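Local coordinates for conserved Archaeal protein (Sulfolobus acidocaldarius, PDB 4OPC) that reduces the double bonds of the geranylgeranyl chains of archaeal membrane lipid precursors, using a bound FAD cofactor, at residues Met2-Gly14 with Glu145-Thr158. Numbering follows the deposited sequence. Where two conformers were deposited one is given.
Sequences MKELKYDVLIIGG and EELTVYSKVVVEAT. With FDA (dihydroflavine-adenine dinucleotide), chain B.
In the Rossmann-type FAD-binding domain, strand 9-12 pairs in parallel with strand 153-156, and the same two segments pair once more, as strands 3-6 and 145-150, in the neighbouring mixed sheet. Ile12 N gives Val155 O a nearly straight bond of 2.9 Å (178°), and Leu10 O takes Val155 N. Between the two pairings, Asp8 O accepts Lys152 N from above its carbonyl plane. In the four-stranded sheet, Tyr150 crosses Glu4 at a slant: the carboxylate carbon CD lies at the ring edge, in its plane, with the carboxylate turned 89° to the ring, and Tyr150 OH makes a weak bond of 3.2 Å to Glu4 OE2. Thr148 CG2 lies 3.5 Å above the Tyr150 ring plane, offset toward the rim, while Lys6 CE comes within 4.0 Å of Tyr150 CD2. With an alanine in place of Tyr150, Glu4 would probably lose this hydroxyl and the Thr148 methyl its ring cover. Further in, Ile12 CD1 meets Val154 CG1 at 3.6 Å. At the cofactor end Gly13, first glycine of a GxGxxG pattern, has phi 110°, where a CB would jam against the preceding carbonyl O; here it would also hit Ala157 O. Ile12 CG2, standing opposite its backbone N, rests against Thr158 CG2 and 3.5 Å from adenine N1A of the reduced FAD.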
ATOM      1  N   MET A   2      -7.425  -5.910 -36.737  1.00 66.76           N
ATOM      2  CA  MET A   2      -7.960  -5.852 -35.381  1.00 39.38           C
ATOM      3  C   MET A   2      -8.721  -4.550 -35.149  1.00 39.25           C
ATOM      4  O   MET A   2      -8.296  -3.491 -35.603  1.00 43.86           O
ATOM      5  CB  MET A   2      -6.830  -5.981 -34.352  1.00 48.14           C
ATOM      6  CG  MET A   2      -7.311  -6.145 -32.915  1.00 42.96           C
ATOM      7  SD  MET A   2      -6.035  -5.941 -31.652  1.00 37.59           S
ATOM      8  CE  MET A   2      -4.787  -7.098 -32.198  1.00 38.45           C
ATOM      9  N   LYS A   3      -9.840  -4.641 -34.436  1.00 33.42           N
ATOM     10  CA  LYS A   3     -10.653  -3.476 -34.078  1.00 35.38           C
ATOM     11  C   LYS A   3      -9.868  -2.453 -33.261  1.00 29.85           C
ATOM     12  O   LYS A   3      -9.170  -2.810 -32.310  1.00 28.44           O
ATOM     13  CB  LYS A   3     -11.882  -3.929 -33.287  1.00 47.93           C
ATOM     14  CG  LYS A   3     -12.993  -2.897 -33.180  1.00 58.96           C
ATOM     15  CD  LYS A   3     -14.169  -3.456 -32.386  1.00 64.64           C
ATOM     16  CE  LYS A   3     -15.360  -2.511 -32.397  1.00 69.70           C
ATOM     17  NZ  LYS A   3     -16.465  -3.005 -31.526  1.00 68.39           N
ATOM     18  N   GLU A   4      -9.999  -1.181 -33.629  1.00 33.12           N
ATOM     19  CA  GLU A   4      -9.325  -0.086 -32.935  1.00 31.18           C
ATOM     20  C   GLU A   4     -10.335   0.930 -32.417  1.00 34.50           C
ATOM     21  O   GLU A   4     -11.231   1.357 -33.157  1.00 33.09           O
ATOM     22  CB  GLU A   4      -8.344   0.626 -33.867  1.00 32.17           C
ATOM     23  CG  GLU A   4      -7.271  -0.262 -34.474  1.00 34.84           C
ATOM     24  CD  GLU A   4      -6.345   0.504 -35.403  1.00 52.64           C
ATOM     25  OE1 GLU A   4      -6.698   1.635 -35.797  1.00 56.90           O
ATOM     26  OE2 GLU A   4      -5.266  -0.025 -35.740  1.00 59.00           O
ATOM     27  N   LEU A   5     -10.167   1.325 -31.158  1.00 30.30           N
ATOM     28  CA  LEU A   5     -11.062   2.271 -30.492  1.00 25.35           C
ATOM     29  C   LEU A   5     -10.276   3.424 -29.878  1.00 23.96           C
ATOM     30  O   LEU A   5      -9.152   3.231 -29.432  1.00 24.91           O
ATOM     31  CB  LEU A   5     -11.861   1.547 -29.414  1.00 25.91           C
ATOM     32  CG  LEU A   5     -12.631   0.332 -29.935  1.00 28.07           C
ATOM     33  CD1 LEU A   5     -13.203  -0.472 -28.783  1.00 35.35           C
ATOM     34  CD2 LEU A   5     -13.734   0.765 -30.889  1.00 30.89           C
ATOM     35  N   LYS A   6     -10.871   4.616 -29.843  1.00 28.45           N
ATOM     36  CA  LYS A   6     -10.199   5.817 -29.335  1.00 22.12           C
ATOM     37  C   LYS A   6     -10.803   6.309 -28.027  1.00 23.84           C
ATOM     38  O   LYS A   6     -11.966   6.710 -27.989  1.00 25.30           O
ATOM     39  CB  LYS A   6     -10.269   6.940 -30.373  1.00 26.79           C
ATOM     40  CG  LYS A   6      -9.623   6.600 -31.700  1.00 31.80           C
ATOM     41  CD  LYS A   6      -8.139   6.909 -31.697  1.00 42.94           C
ATOM     42  CE  LYS A   6      -7.540   6.687 -33.078  1.00 58.47           C
ATOM     43  NZ  LYS A   6      -8.305   7.410 -34.135  1.00 62.48           N
ATOM     44  N   TYR A   7      -9.999   6.297 -26.966  1.00 18.44           N
ATOM     45  CA  TYR A   7     -10.420   6.752 -25.649  1.00 17.52           C
ATOM     46  C   TYR A   7      -9.514   7.878 -25.170  1.00 18.77           C
ATOM     47  O   TYR A   7      -8.410   8.062 -25.677  1.00 19.17           O
ATOM     48  CB  TYR A   7     -10.398   5.594 -24.634  1.00 16.12           C
ATOM     49  CG  TYR A   7     -11.578   4.663 -24.794  1.00 17.26           C
ATOM     50  CD1 TYR A   7     -11.607   3.720 -25.803  1.00 21.09           C
ATOM     51  CD2 TYR A   7     -12.670   4.743 -23.939  1.00 17.94           C
ATOM     52  CE1 TYR A   7     -12.698   2.881 -25.974  1.00 23.64           C
ATOM     53  CE2 TYR A   7     -13.769   3.909 -24.104  1.00 16.82           C
ATOM     54  CZ  TYR A   7     -13.770   2.972 -25.109  1.00 19.13           C
ATOM     55  OH  TYR A   7     -14.854   2.135 -25.296  1.00 23.85           O
ATOM     56  N   ASP A   8      -9.990   8.652 -24.207  1.00 16.06           N
ATOM     57  CA  ASP A   8      -9.143   9.662 -23.601  1.00 17.23           C
ATOM     58  C   ASP A   8      -8.194   9.012 -22.606  1.00 15.64           C
ATOM     59  O   ASP A   8      -6.985   9.278 -22.627  1.00 15.34           O
ATOM     60  CB  ASP A   8      -9.986  10.720 -22.905  1.00 17.73           C
ATOM     61  CG  ASP A   8     -10.771  11.549 -23.883  1.00 19.47           C
ATOM     62  OD1 ASP A   8     -10.226  11.888 -24.965  1.00 21.90           O
ATOM     63  OD2 ASP A   8     -11.943  11.862 -23.586  1.00 21.89           O
ATOM     64  N   VAL A   9      -8.746   8.159 -21.742  1.00 13.57           N
ATOM     65  CA  VAL A   9      -7.987   7.503 -20.679  1.00 12.49           C
ATOM     66  C   VAL A   9      -8.340   6.021 -20.645  1.00 12.97           C
ATOM     67  O   VAL A   9      -9.522   5.656 -20.761  1.00 14.53           O
ATOM     68  CB  VAL A   9      -8.325   8.121 -19.292  1.00 14.46           C
ATOM     69  CG1 VAL A   9      -7.545   7.439 -18.181  1.00 15.89           C
ATOM     70  CG2 VAL A   9      -8.049   9.616 -19.301  1.00 17.58           C
ATOM     71  N   LEU A  10      -7.326   5.169 -20.489  1.00 11.79           N
ATOM     72  CA  LEU A  10      -7.518   3.746 -20.234  1.00 12.16           C
ATOM     73  C   LEU A  10      -6.961   3.407 -18.858  1.00 10.69           C
ATOM     74  O   LEU A  10      -5.775   3.646 -18.596  1.00 12.99           O
ATOM     75  CB  LEU A  10      -6.804   2.913 -21.296  1.00 13.50           C
ATOM     76  CG  LEU A  10      -6.692   1.412 -21.020  1.00 12.17           C
ATOM     77  CD1 LEU A  10      -8.066   0.741 -21.004  1.00 14.25           C
ATOM     78  CD2 LEU A  10      -5.796   0.771 -22.057  1.00 14.93           C
ATOM     79  N   ILE A  11      -7.804   2.854 -17.988  1.00 10.58           N
ATOM     80  CA  ILE A  11      -7.376   2.455 -16.642  1.00 11.02           C
ATOM     81  C   ILE A  11      -7.285   0.949 -16.633  1.00 12.71           C
ATOM     82  O   ILE A  11      -8.253   0.260 -16.976  1.00 12.08           O
ATOM     83  CB  ILE A  11      -8.360   2.938 -15.556  1.00 12.81           C
ATOM     84  CG1 ILE A  11      -8.529   4.457 -15.640  1.00 13.62           C
ATOM     85  CG2 ILE A  11      -7.878   2.510 -14.159  1.00 12.36           C
ATOM     86  CD1 ILE A  11      -9.736   4.994 -14.856  1.00 14.64           C
ATOM     87  N   ILE A  12      -6.108   0.441 -16.279  1.00 11.02           N
ATOM     88  CA  ILE A  12      -5.869  -0.996 -16.281  1.00 12.13           C
ATOM     89  C   ILE A  12      -5.813  -1.479 -14.846  1.00 11.27           C
ATOM     90  O   ILE A  12      -4.830  -1.236 -14.130  1.00 11.94           O
ATOM     91  CB  ILE A  12      -4.579  -1.365 -17.010  1.00 11.41           C
ATOM     92  CG1 ILE A  12      -4.553  -0.755 -18.418  1.00 12.59           C
ATOM     93  CG2 ILE A  12      -4.429  -2.875 -17.072  1.00 11.35           C
ATOM     94  CD1 ILE A  12      -3.244  -0.996 -19.146  1.00 14.71           C
ATOM     95  N   GLY A  13      -6.893  -2.134 -14.433  1.00 10.88           N
ATOM     96  CA  GLY A  13      -7.061  -2.620 -13.074  1.00 11.71           C
ATOM     97  C   GLY A  13      -8.130  -1.834 -12.350  1.00 11.84           C
ATOM     98  O   GLY A  13      -8.186  -0.602 -12.435  1.00 13.04           O
ATOM     99  N   GLY A  14      -8.983  -2.548 -11.630  1.00 11.13           N
ATOM    100  CA  GLY A  14     -10.116  -1.938 -10.964  1.00 13.40           C
ATOM    101  C   GLY A  14     -10.196  -2.188  -9.468  1.00 12.50           C
ATOM    102  O   GLY A  14     -11.296  -2.227  -8.929  1.00 14.34           O
ATOM    103  N   GLU A 145     -12.848 -11.266 -27.861  1.00 20.87           N
ATOM    104  CA  GLU A 145     -12.308 -10.357 -28.868  1.00 22.44           C
ATOM    105  C   GLU A 145     -10.985  -9.784 -28.401  1.00 20.69           C
ATOM    106  O   GLU A 145     -10.835  -9.421 -27.232  1.00 18.61           O
ATOM    107  CB  GLU A 145     -13.215  -9.141 -29.050  1.00 25.75           C
ATOM    108  CG  GLU A 145     -14.567  -9.323 -29.661  1.00 35.07           C
ATOM    109  CD  GLU A 145     -15.290  -7.989 -29.718  1.00 47.88           C
ATOM    110  OE1 GLU A 145     -15.442  -7.437 -30.826  1.00 53.59           O
ATOM    111  OE2 GLU A 145     -15.674  -7.474 -28.643  1.00 50.80           O
ATOM    112  N   GLU A 146     -10.048  -9.648 -29.332  1.00 22.61           N
ATOM    113  CA  GLU A 146      -8.839  -8.873 -29.113  1.00 19.60           C
ATOM    114  C   GLU A 146      -9.087  -7.496 -29.710  1.00 20.16           C
ATOM    115  O   GLU A 146      -9.544  -7.380 -30.859  1.00 23.98           O
ATOM    116  CB  GLU A 146      -7.658  -9.567 -29.788  1.00 24.95           C
ATOM    117  CG  GLU A 146      -6.283  -9.012 -29.483  1.00 37.06           C
ATOM    118  CD  GLU A 146      -5.188  -9.911 -30.036  1.00 38.50           C
ATOM    119  OE1 GLU A 146      -5.531 -10.922 -30.687  1.00 52.07           O
ATOM    120  OE2 GLU A 146      -3.992  -9.614 -29.822  1.00 46.81           O
ATOM    121  N   LEU A 147      -8.815  -6.462 -28.922  1.00 20.88           N
ATOM    122  CA  LEU A 147      -9.107  -5.085 -29.305  1.00 23.20           C
ATOM    123  C   LEU A 147      -7.897  -4.203 -29.057  1.00 17.97           C
ATOM    124  O   LEU A 147      -7.184  -4.388 -28.079  1.00 18.86           O
ATOM    125  CB  LEU A 147     -10.264  -4.549 -28.455  1.00 28.12           C
ATOM    126  CG  LEU A 147     -11.568  -5.346 -28.494  1.00 42.76           C
ATOM    127  CD1 LEU A 147     -12.068  -5.613 -27.086  1.00 41.92           C
ATOM    128  CD2 LEU A 147     -12.614  -4.608 -29.304  1.00 42.27           C
ATOM    129  N   THR A 148      -7.687  -3.225 -29.926  1.00 18.41           N
ATOM    130  CA  THR A 148      -6.688  -2.204 -29.688  1.00 17.86           C
ATOM    131  C   THR A 148      -7.377  -0.930 -29.223  1.00 19.16           C
ATOM    132  O   THR A 148      -8.253  -0.393 -29.916  1.00 20.55           O
ATOM    133  CB  THR A 148      -5.893  -1.931 -30.963  1.00 24.86           C
ATOM    134  OG1 THR A 148      -4.964  -3.001 -31.173  1.00 33.54           O
ATOM    135  CG2 THR A 148      -5.137  -0.628 -30.854  1.00 32.18           C
ATOM    136  N   VAL A 149      -6.996  -0.459 -28.045  1.00 18.50           N
ATOM    137  CA  VAL A 149      -7.549   0.768 -27.503  1.00 16.66           C
ATOM    138  C   VAL A 149      -6.458   1.822 -27.425  1.00 14.80           C
ATOM    139  O   VAL A 149      -5.430   1.622 -26.775  1.00 16.77           O
ATOM    140  CB  VAL A 149      -8.178   0.533 -26.115  1.00 16.48           C
ATOM    141  CG1 VAL A 149      -8.439   1.857 -25.408  1.00 21.25           C
ATOM    142  CG2 VAL A 149      -9.454  -0.293 -26.255  1.00 21.54           C
ATOM    143  N   TYR A 150      -6.677   2.941 -28.097  1.00 15.72           N
ATOM    144  CA  TYR A 150      -5.760   4.068 -28.026  1.00 16.02           C
ATOM    145  C   TYR A 150      -6.220   5.012 -26.936  1.00 18.35           C
ATOM    146  O   TYR A 150      -7.420   5.201 -26.728  1.00 20.66           O
ATOM    147  CB  TYR A 150      -5.695   4.796 -29.367  1.00 17.20           C
ATOM    148  CG  TYR A 150      -5.140   3.935 -30.474  1.00 18.50           C
ATOM    149  CD1 TYR A 150      -3.791   3.613 -30.516  1.00 23.03           C
ATOM    150  CD2 TYR A 150      -5.965   3.428 -31.464  1.00 25.14           C
ATOM    151  CE1 TYR A 150      -3.278   2.824 -31.529  1.00 23.58           C
ATOM    152  CE2 TYR A 150      -5.458   2.639 -32.481  1.00 30.81           C
ATOM    153  CZ  TYR A 150      -4.112   2.339 -32.500  1.00 28.00           C
ATOM    154  OH  TYR A 150      -3.591   1.554 -33.503  1.00 31.14           O
ATOM    155  N   SER A 151      -5.264   5.585 -26.219  1.00 14.52           N
ATOM    156  CA  SER A 151      -5.560   6.524 -25.151  1.00 15.98           C
ATOM    157  C   SER A 151      -4.485   7.589 -25.086  1.00 14.71           C
ATOM    158  O   SER A 151      -3.346   7.352 -25.497  1.00 14.60           O
ATOM    159  CB  SER A 151      -5.649   5.784 -23.804  1.00 15.02           C
ATOM    160  OG  SER A 151      -4.464   5.039 -23.522  1.00 15.56           O
ATOM    161  N   LYS A 152      -4.828   8.765 -24.570  1.00 14.45           N
ATOM    162  CA  LYS A 152      -3.804   9.770 -24.280  1.00 13.81           C
ATOM    163  C   LYS A 152      -2.977   9.396 -23.050  1.00 14.66           C
ATOM    164  O   LYS A 152      -1.784   9.695 -22.983  1.00 14.89           O
ATOM    165  CB  LYS A 152      -4.418  11.164 -24.088  1.00 15.54           C
ATOM    166  CG  LYS A 152      -5.171  11.699 -25.279  1.00 17.30           C
ATOM    167  CD  LYS A 152      -4.408  11.493 -26.591  1.00 22.51           C
ATOM    168  CE  LYS A 152      -3.186  12.375 -26.707  1.00 43.78           C
ATOM    169  NZ  LYS A 152      -2.501  12.177 -28.019  1.00 47.57           N
ATOM    170  N   VAL A 153      -3.623   8.789 -22.056  1.00 12.67           N
ATOM    171  CA  VAL A 153      -2.943   8.353 -20.839  0.52 12.46           C
ATOM    172  C   VAL A 153      -3.466   6.984 -20.432  1.00 12.56           C
ATOM    173  O   VAL A 153      -4.681   6.738 -20.442  1.00 13.59           O
ATOM    174  CB  VAL A 153      -3.167   9.332 -19.651  0.52 14.23           C
ATOM    175  CG1 VAL A 153      -2.285   8.949 -18.461  0.52 13.76           C
ATOM    176  CG2 VAL A 153      -2.888  10.765 -20.050  0.52 19.56           C
ATOM    177  N   VAL A 154      -2.548   6.092 -20.097  1.00 11.30           N
ATOM    178  CA  VAL A 154      -2.865   4.824 -19.459  1.00 11.27           C
ATOM    179  C   VAL A 154      -2.617   4.999 -17.962  1.00 10.81           C
ATOM    180  O   VAL A 154      -1.572   5.526 -17.556  1.00 11.99           O
ATOM    181  CB  VAL A 154      -1.979   3.684 -19.988  1.00 11.08           C
ATOM    182  CG1 VAL A 154      -2.094   2.446 -19.096  1.00 14.15           C
ATOM    183  CG2 VAL A 154      -2.362   3.310 -21.414  1.00 13.23           C
ATOM    184  N   VAL A 155      -3.582   4.590 -17.147  1.00 11.27           N
ATOM    185  CA  VAL A 155      -3.389   4.528 -15.707  1.00 10.93           C
ATOM    186  C   VAL A 155      -3.117   3.069 -15.383  1.00 10.61           C
ATOM    187  O   VAL A 155      -3.983   2.209 -15.573  1.00 12.64           O
ATOM    188  CB  VAL A 155      -4.633   5.035 -14.949  1.00 10.50           C
ATOM    189  CG1 VAL A 155      -4.460   4.823 -13.460  1.00 12.84           C
ATOM    190  CG2 VAL A 155      -4.874   6.507 -15.257  1.00 13.58           C
ATOM    191  N   GLU A 156      -1.889   2.779 -14.960  1.00 10.38           N
ATOM    192  CA  GLU A 156      -1.460   1.422 -14.661  1.00 10.55           C
ATOM    193  C   GLU A 156      -1.770   1.148 -13.195  1.00 11.66           C
ATOM    194  O   GLU A 156      -1.104   1.659 -12.296  1.00 11.08           O
ATOM    195  CB  GLU A 156       0.045   1.280 -14.932  1.00 12.00           C
ATOM    196  CG  GLU A 156       0.463  -0.042 -15.574  1.00 13.77           C
ATOM    197  CD  GLU A 156       0.694  -1.178 -14.581  1.00 11.90           C
ATOM    198  OE1 GLU A 156       0.156  -1.121 -13.460  1.00 12.06           O
ATOM    199  OE2 GLU A 156       1.378  -2.159 -14.942  1.00 11.89           O
ATOM    200  N   ALA A 157      -2.799   0.344 -12.968  1.00 10.81           N
ATOM    201  CA  ALA A 157      -3.309   0.071 -11.636  1.00 10.10           C
ATOM    202  C   ALA A 157      -3.424  -1.444 -11.442  1.00 10.61           C
ATOM    203  O   ALA A 157      -4.400  -1.940 -10.872  1.00 10.53           O
ATOM    204  CB  ALA A 157      -4.660   0.751 -11.451  1.00 12.05           C
ATOM    205  N   THR A 158      -2.416  -2.169 -11.917  1.00 10.28           N
ATOM    206  CA  THR A 158      -2.473  -3.631 -11.985  1.00 10.77           C
ATOM    207  C   THR A 158      -2.062  -4.337 -10.692  1.00 10.77           C
ATOM    208  O   THR A 158      -1.943  -5.565 -10.651  1.00 11.82           O
ATOM    209  CB  THR A 158      -1.596  -4.173 -13.135  1.00 11.06           C
ATOM    210  OG1 THR A 158      -0.226  -3.836 -12.873  1.00 11.71           O
ATOM    211  CG2 THR A 158      -2.032  -3.615 -14.497  1.00 13.14           C
TER
HETATM  212  PA  FDA B 501      -5.176  -4.737  -6.464  1.00 11.70           P
HETATM  213  O1A FDA B 501      -4.242  -5.881  -6.534  1.00 12.00           O
HETATM  214  O2A FDA B 501      -6.237  -4.758  -5.370  1.00 12.71           O
HETATM  215  O5B FDA B 501      -5.927  -4.599  -7.851  1.00 11.03           O
HETATM  216  C5B FDA B 501      -5.219  -4.796  -9.091  1.00 11.04           C
HETATM  217  C4B FDA B 501      -6.237  -5.180 -10.132  1.00 11.70           C
HETATM  218  O4B FDA B 501      -5.609  -5.199 -11.431  1.00 11.74           O
HETATM  219  C3B FDA B 501      -6.877  -6.559  -9.936  1.00 12.68           C
HETATM  220  O3B FDA B 501      -8.293  -6.451  -9.800  1.00 12.98           O
HETATM  221  C2B FDA B 501      -6.410  -7.362 -11.164  1.00 12.65           C
HETATM  222  O2B FDA B 501      -7.386  -8.286 -11.618  1.00 13.64           O
HETATM  223  C1B FDA B 501      -6.167  -6.258 -12.183  1.00 11.82           C
HETATM  224  N9A FDA B 501      -5.215  -6.538 -13.250  1.00 11.73           N
HETATM  225  C8A FDA B 501      -3.889  -6.870 -13.115  1.00 11.96           C
HETATM  226  N7A FDA B 501      -3.248  -6.982 -14.257  1.00 11.86           N
HETATM  227  C5A FDA B 501      -4.218  -6.694 -15.206  1.00 11.31           C
HETATM  228  C6A FDA B 501      -4.167  -6.591 -16.610  1.00 11.73           C
HETATM  229  N6A FDA B 501      -3.048  -6.725 -17.324  1.00 13.27           N
HETATM  230  N1A FDA B 501      -5.297  -6.233 -17.250  1.00 11.89           N
HETATM  231  C2A FDA B 501      -6.414  -6.055 -16.536  1.00 12.57           C
HETATM  232  N3A FDA B 501      -6.574  -6.085 -15.211  1.00 12.19           N
HETATM  233  C4A FDA B 501      -5.423  -6.384 -14.599  1.00 11.53           C
HETATM  234  N1  FDA B 501      -4.102  -2.522   3.061  1.00 10.95           N
HETATM  235  C2  FDA B 501      -4.926  -1.805   3.891  1.00 11.33           C
HETATM  236  O2  FDA B 501      -5.171  -0.622   3.682  1.00 11.95           O
HETATM  237  N3  FDA B 501      -5.490  -2.477   4.944  1.00 11.51           N
HETATM  238  C4  FDA B 501      -5.236  -3.775   5.337  1.00 11.85           C
HETATM  239  O4  FDA B 501      -5.918  -4.287   6.223  1.00 12.91           O
HETATM  240  C4X FDA B 501      -4.333  -4.448   4.487  1.00 11.30           C
HETATM  241  N5  FDA B 501      -4.029  -5.752   4.750  1.00 11.23           N
HETATM  242  C5X FDA B 501      -3.432  -6.534   3.783  1.00 10.87           C
HETATM  243  C6  FDA B 501      -3.371  -7.913   3.929  1.00 11.82           C
HETATM  244  C7  FDA B 501      -2.859  -8.729   2.932  1.00 11.46           C
HETATM  245  C7M FDA B 501      -2.937 -10.225   3.089  1.00 12.64           C
HETATM  246  C8  FDA B 501      -2.345  -8.147   1.763  1.00 11.22           C
HETATM  247  C8M FDA B 501      -1.846  -9.013   0.630  1.00 13.20           C
HETATM  248  C9  FDA B 501      -2.385  -6.758   1.618  1.00 10.98           C
HETATM  249  C9A FDA B 501      -2.941  -5.949   2.602  1.00 10.94           C
HETATM  250  N10 FDA B 501      -3.037  -4.545   2.471  1.00 10.59           N
HETATM  251  C10 FDA B 501      -3.829  -3.835   3.347  1.00 11.36           C
HETATM  252  C1' FDA B 501      -2.581  -3.850   1.241  1.00 10.80           C
HETATM  253  C2' FDA B 501      -3.766  -3.589   0.293  1.00 11.01           C
HETATM  254  O2' FDA B 501      -4.583  -4.758   0.174  1.00 11.03           O
HETATM  255  C3' FDA B 501      -3.261  -3.206  -1.100  1.00 11.05           C
HETATM  256  O3' FDA B 501      -2.258  -2.210  -0.950  1.00 10.86           O
HETATM  257  C4' FDA B 501      -4.321  -2.620  -2.044  1.00 11.09           C
HETATM  258  O4' FDA B 501      -5.501  -3.421  -2.071  1.00 11.32           O
HETATM  259  C5' FDA B 501      -3.775  -2.453  -3.443  1.00 10.85           C
HETATM  260  O5' FDA B 501      -4.820  -2.003  -4.329  1.00 10.69           O
HETATM  261  P   FDA B 501      -4.544  -1.914  -5.892  1.00 10.86           P
HETATM  262  O1P FDA B 501      -5.784  -1.409  -6.507  1.00 10.79           O
HETATM  263  O2P FDA B 501      -3.247  -1.177  -6.190  1.00 10.79           O
HETATM  264  O3P FDA B 501      -4.254  -3.421  -6.344  1.00 10.86           O
HETATM  265  O   HOH W   1     -10.974  -7.009 -33.080  1.00 36.87           O